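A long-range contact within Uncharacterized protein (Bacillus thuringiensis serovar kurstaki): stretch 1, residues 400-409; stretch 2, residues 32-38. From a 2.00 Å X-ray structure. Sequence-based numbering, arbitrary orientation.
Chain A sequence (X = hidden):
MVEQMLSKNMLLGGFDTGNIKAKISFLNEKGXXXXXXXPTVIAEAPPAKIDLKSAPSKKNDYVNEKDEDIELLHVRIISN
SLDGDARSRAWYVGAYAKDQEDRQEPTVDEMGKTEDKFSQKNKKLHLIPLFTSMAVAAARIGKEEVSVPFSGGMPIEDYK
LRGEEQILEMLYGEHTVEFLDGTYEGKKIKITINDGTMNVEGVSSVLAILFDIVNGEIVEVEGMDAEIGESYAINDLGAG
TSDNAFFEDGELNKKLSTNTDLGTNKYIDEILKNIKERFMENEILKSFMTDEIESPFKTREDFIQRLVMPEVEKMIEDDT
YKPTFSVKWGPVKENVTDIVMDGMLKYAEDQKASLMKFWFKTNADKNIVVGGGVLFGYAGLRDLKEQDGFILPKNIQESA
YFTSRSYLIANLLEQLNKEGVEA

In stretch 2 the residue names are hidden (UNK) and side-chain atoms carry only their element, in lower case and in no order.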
# COMPACT_ATOMS: atom_id res chain seq x y z
N ALA A 400 -3.78 -2.50 0.14
CA ALA A 400 -2.68 -1.62 0.51
C ALA A 400 -2.82 -0.22 -0.11
O ALA A 400 -2.33 0.75 0.45
CB ALA A 400 -1.36 -2.23 0.10
N TYR A 401 -3.52 -0.13 -1.23
CA TYR A 401 -3.63 1.11 -1.99
C TYR A 401 -5.05 1.70 -2.03
O TYR A 401 -5.36 2.52 -2.88
CB TYR A 401 -3.10 0.87 -3.41
CG TYR A 401 -1.63 0.51 -3.41
CD1 TYR A 401 -0.65 1.49 -3.21
CD2 TYR A 401 -1.22 -0.80 -3.58
CE1 TYR A 401 0.69 1.18 -3.19
CE2 TYR A 401 0.13 -1.13 -3.55
CZ TYR A 401 1.08 -0.14 -3.36
OH TYR A 401 2.42 -0.46 -3.34
N PHE A 402 -5.91 1.27 -1.12
CA PHE A 402 -7.29 1.74 -1.13
C PHE A 402 -7.36 3.26 -0.89
O PHE A 402 -8.24 3.95 -1.40
CB PHE A 402 -8.13 1.02 -0.06
CG PHE A 402 -8.73 -0.31 -0.52
CD1 PHE A 402 -8.55 -0.78 -1.81
CD2 PHE A 402 -9.49 -1.08 0.36
CE1 PHE A 402 -9.12 -1.97 -2.22
CE2 PHE A 402 -10.06 -2.26 -0.04
CZ PHE A 402 -9.88 -2.72 -1.33
N THR A 403 -6.42 3.77 -0.10
CA THR A 403 -6.37 5.21 0.16
C THR A 403 -5.94 5.98 -1.09
O THR A 403 -6.61 6.94 -1.48
CB THR A 403 -5.43 5.53 1.31
OG1 THR A 403 -5.87 4.85 2.49
CG2 THR A 403 -5.38 7.04 1.57
N SER A 404 -4.83 5.58 -1.70
CA SER A 404 -4.38 6.26 -2.92
C SER A 404 -5.35 6.06 -4.08
O SER A 404 -5.56 6.98 -4.87
CB SER A 404 -2.97 5.81 -3.33
OG SER A 404 -2.82 4.40 -3.29
N ARG A 405 -5.93 4.86 -4.20
CA ARG A 405 -6.93 4.62 -5.23
C ARG A 405 -8.16 5.50 -5.02
O ARG A 405 -8.74 5.99 -5.99
CB ARG A 405 -7.35 3.14 -5.28
CG ARG A 405 -6.26 2.23 -5.80
CD ARG A 405 -6.53 0.77 -5.48
NE ARG A 405 -7.69 0.29 -6.21
CZ ARG A 405 -7.64 -0.31 -7.39
NH1 ARG A 405 -6.48 -0.53 -7.98
NH2 ARG A 405 -8.76 -0.70 -7.97
N SER A 406 -8.56 5.69 -3.76
CA SER A 406 -9.71 6.57 -3.46
C SER A 406 -9.42 8.00 -3.90
O SER A 406 -10.25 8.64 -4.54
CB SER A 406 -10.04 6.55 -1.97
OG SER A 406 -10.43 5.25 -1.54
N TYR A 407 -8.26 8.51 -3.52
CA TYR A 407 -7.84 9.83 -3.98
C TYR A 407 -7.86 9.87 -5.51
O TYR A 407 -8.40 10.81 -6.09
CB TYR A 407 -6.45 10.18 -3.43
CG TYR A 407 -6.36 10.24 -1.91
CD1 TYR A 407 -7.51 10.29 -1.13
CD2 TYR A 407 -5.13 10.24 -1.26
CE1 TYR A 407 -7.45 10.35 0.24
CE2 TYR A 407 -5.05 10.30 0.15
CZ TYR A 407 -6.23 10.36 0.88
OH TYR A 407 -6.21 10.42 2.26
N LEU A 408 -7.29 8.86 -6.16
CA LEU A 408 -7.23 8.84 -7.62
C LEU A 408 -8.64 8.94 -8.24
O LEU A 408 -8.88 9.75 -9.14
CB LEU A 408 -6.51 7.58 -8.13
CG LEU A 408 -6.52 7.30 -9.64
CD1 LEU A 408 -5.94 8.47 -10.45
CD2 LEU A 408 -5.77 6.01 -9.97
N ILE A 409 -9.56 8.10 -7.77
CA ILE A 409 -10.94 8.15 -8.27
C ILE A 409 -11.59 9.54 -8.04
O ILE A 409 -12.25 10.07 -8.94
CB ILE A 409 -11.80 7.06 -7.60
CG1 ILE A 409 -11.30 5.67 -8.01
CG2 ILE A 409 -13.29 7.21 -7.95
CD1 ILE A 409 -11.62 4.58 -7.01
N UNK A 32 -5.39 2.03 -16.92
CA UNK A 32 -5.58 1.22 -15.72
C UNK A 32 -4.91 1.86 -14.52
O UNK A 32 -3.99 2.68 -14.67
n UNK A 32 -5.08 -1.82 -17.71
c UNK A 32 -5.03 -0.20 -15.92
c UNK A 32 -5.79 -0.98 -16.97
o UNK A 32 -7.01 -0.83 -17.11
N UNK A 33 -5.36 1.47 -13.33
CA UNK A 33 -4.76 1.97 -12.09
C UNK A 33 -3.45 1.24 -11.83
O UNK A 33 -3.44 0.02 -11.77
c UNK A 33 -7.01 2.54 -11.14
c UNK A 33 -5.02 2.31 -9.58
c UNK A 33 -5.70 1.80 -10.87
c UNK A 33 -8.04 2.41 -10.05
N UNK A 34 -2.37 1.99 -11.70
CA UNK A 34 -1.05 1.44 -11.39
C UNK A 34 -0.56 2.03 -10.06
O UNK A 34 -0.69 3.22 -9.81
o UNK A 34 1.32 0.78 -14.83
c UNK A 34 1.26 1.06 -12.46
c UNK A 34 1.98 1.03 -13.80
o UNK A 34 3.20 1.29 -13.83
c UNK A 34 -0.07 1.76 -12.54
N UNK A 35 -0.02 1.18 -9.19
CA UNK A 35 0.38 1.62 -7.85
C UNK A 35 1.74 1.10 -7.44
O UNK A 35 2.13 -0.03 -7.79
c UNK A 35 -0.64 1.16 -6.80
o UNK A 35 -1.91 1.71 -7.07
N UNK A 36 2.45 1.93 -6.68
CA UNK A 36 3.65 1.50 -5.97
C UNK A 36 3.84 2.33 -4.70
O UNK A 36 3.15 3.33 -4.48
c UNK A 36 5.00 4.63 -9.12
c UNK A 36 5.78 5.50 -8.37
c UNK A 36 6.29 5.11 -7.14
c UNK A 36 5.20 2.95 -7.39
c UNK A 36 4.89 1.57 -6.87
c UNK A 36 4.72 3.36 -8.63
c UNK A 36 5.98 3.84 -6.65
N UNK A 37 4.78 1.89 -3.88
CA UNK A 37 5.08 2.54 -2.61
C UNK A 37 6.57 2.87 -2.54
O UNK A 37 7.42 2.05 -2.90
c UNK A 37 4.70 1.66 -1.46
N UNK A 38 6.88 4.06 -2.05
CA UNK A 38 8.27 4.42 -1.78
C UNK A 38 8.43 4.61 -0.28
O UNK A 38 7.75 5.46 0.31
c UNK A 38 8.68 5.70 -2.53
c UNK A 38 10.14 6.06 -2.22
c UNK A 38 8.97 6.69 -4.92
c UNK A 38 8.51 5.49 -4.04
O HOH W 1 -3.52 -0.79 -7.11

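Position 32 lies just before the strand and carries two side-chain carbons, the second bearing one oxygen and one nitrogen. This is a terminal carboxamide on a short stem, and it makes no contact with stretch 1. The residue is Asn-32.

Position 33 opens the strand. Its four side-chain carbons fork at the first, with one arm two carbons long, and its CA-to-CB bond points toward the helix. The short arm lies 3.6 Å from NH1 of Arg-405 and 3.8 Å from CD2 of Leu-408. The branching identifies Ile-33. The two distances are measured from Ile-33 CG2, while its CD1 sits over one face of the Arg-405 guanidinium, so the flat, weakly solvated face of the cation is covered by hydrocarbon.

Position 34 has three side-chain carbons, the third holding two oxygens, a carboxylate. Its CA-to-CB bond points away, and the side chain makes no contact with stretch 1. One carbon more than an aspartate, it is Glu-34.

At position 35 a single carbon is followed by one oxygen, and the CA-to-CB bond again points toward stretch 1. Its CB stands 3.6 Å from CG of Tyr-401 and equally 3.6 Å from the ring centroid, 12° off the ring normal, a CH-pi contact over the face. The residue is Ser-35. Its OG is 3.0 Å from the O atom of water 1, which in turn accepts a hydrogen bond from Arg-405 NH1 at 3.1 Å.

Position 36 bears one carbon and then a ring of six carbons with no further atom, and its CA-to-CB bond points away. Here the backbone makes the contact: C of position 36 lies 3.4 Å from Tyr-401 OH. The plain ring marks Phe-36.

Position 37 has one side-chain carbon, CB, 3.6 Å from Tyr-401 OH, and is therefore Ala-37. Its N, near the ring plane at the edge, is 3.4 Å from the same OH, but the angle is too poor for a hydrogen bond.

Position 38 repeats the four-carbon fork with a two-carbon arm, out of reach of stretch 1. It is Ile-38.

No direct hydrogen bond joins the two stretches, which bury 362 Å² between them. Alternation along the strand brings Ile-33 and Ser-35 to stretch 1, where they meet the side chains of Tyr-401, at the N-cap just before the helix, and of Arg-405 and Leu-408 within it, residues four and then three apart, roughly one turn each. Packing holds the contact, and water 1 supplies a polar link between Ser-35 and Arg-405.

Stretch 2 (32-38) NIESFAI
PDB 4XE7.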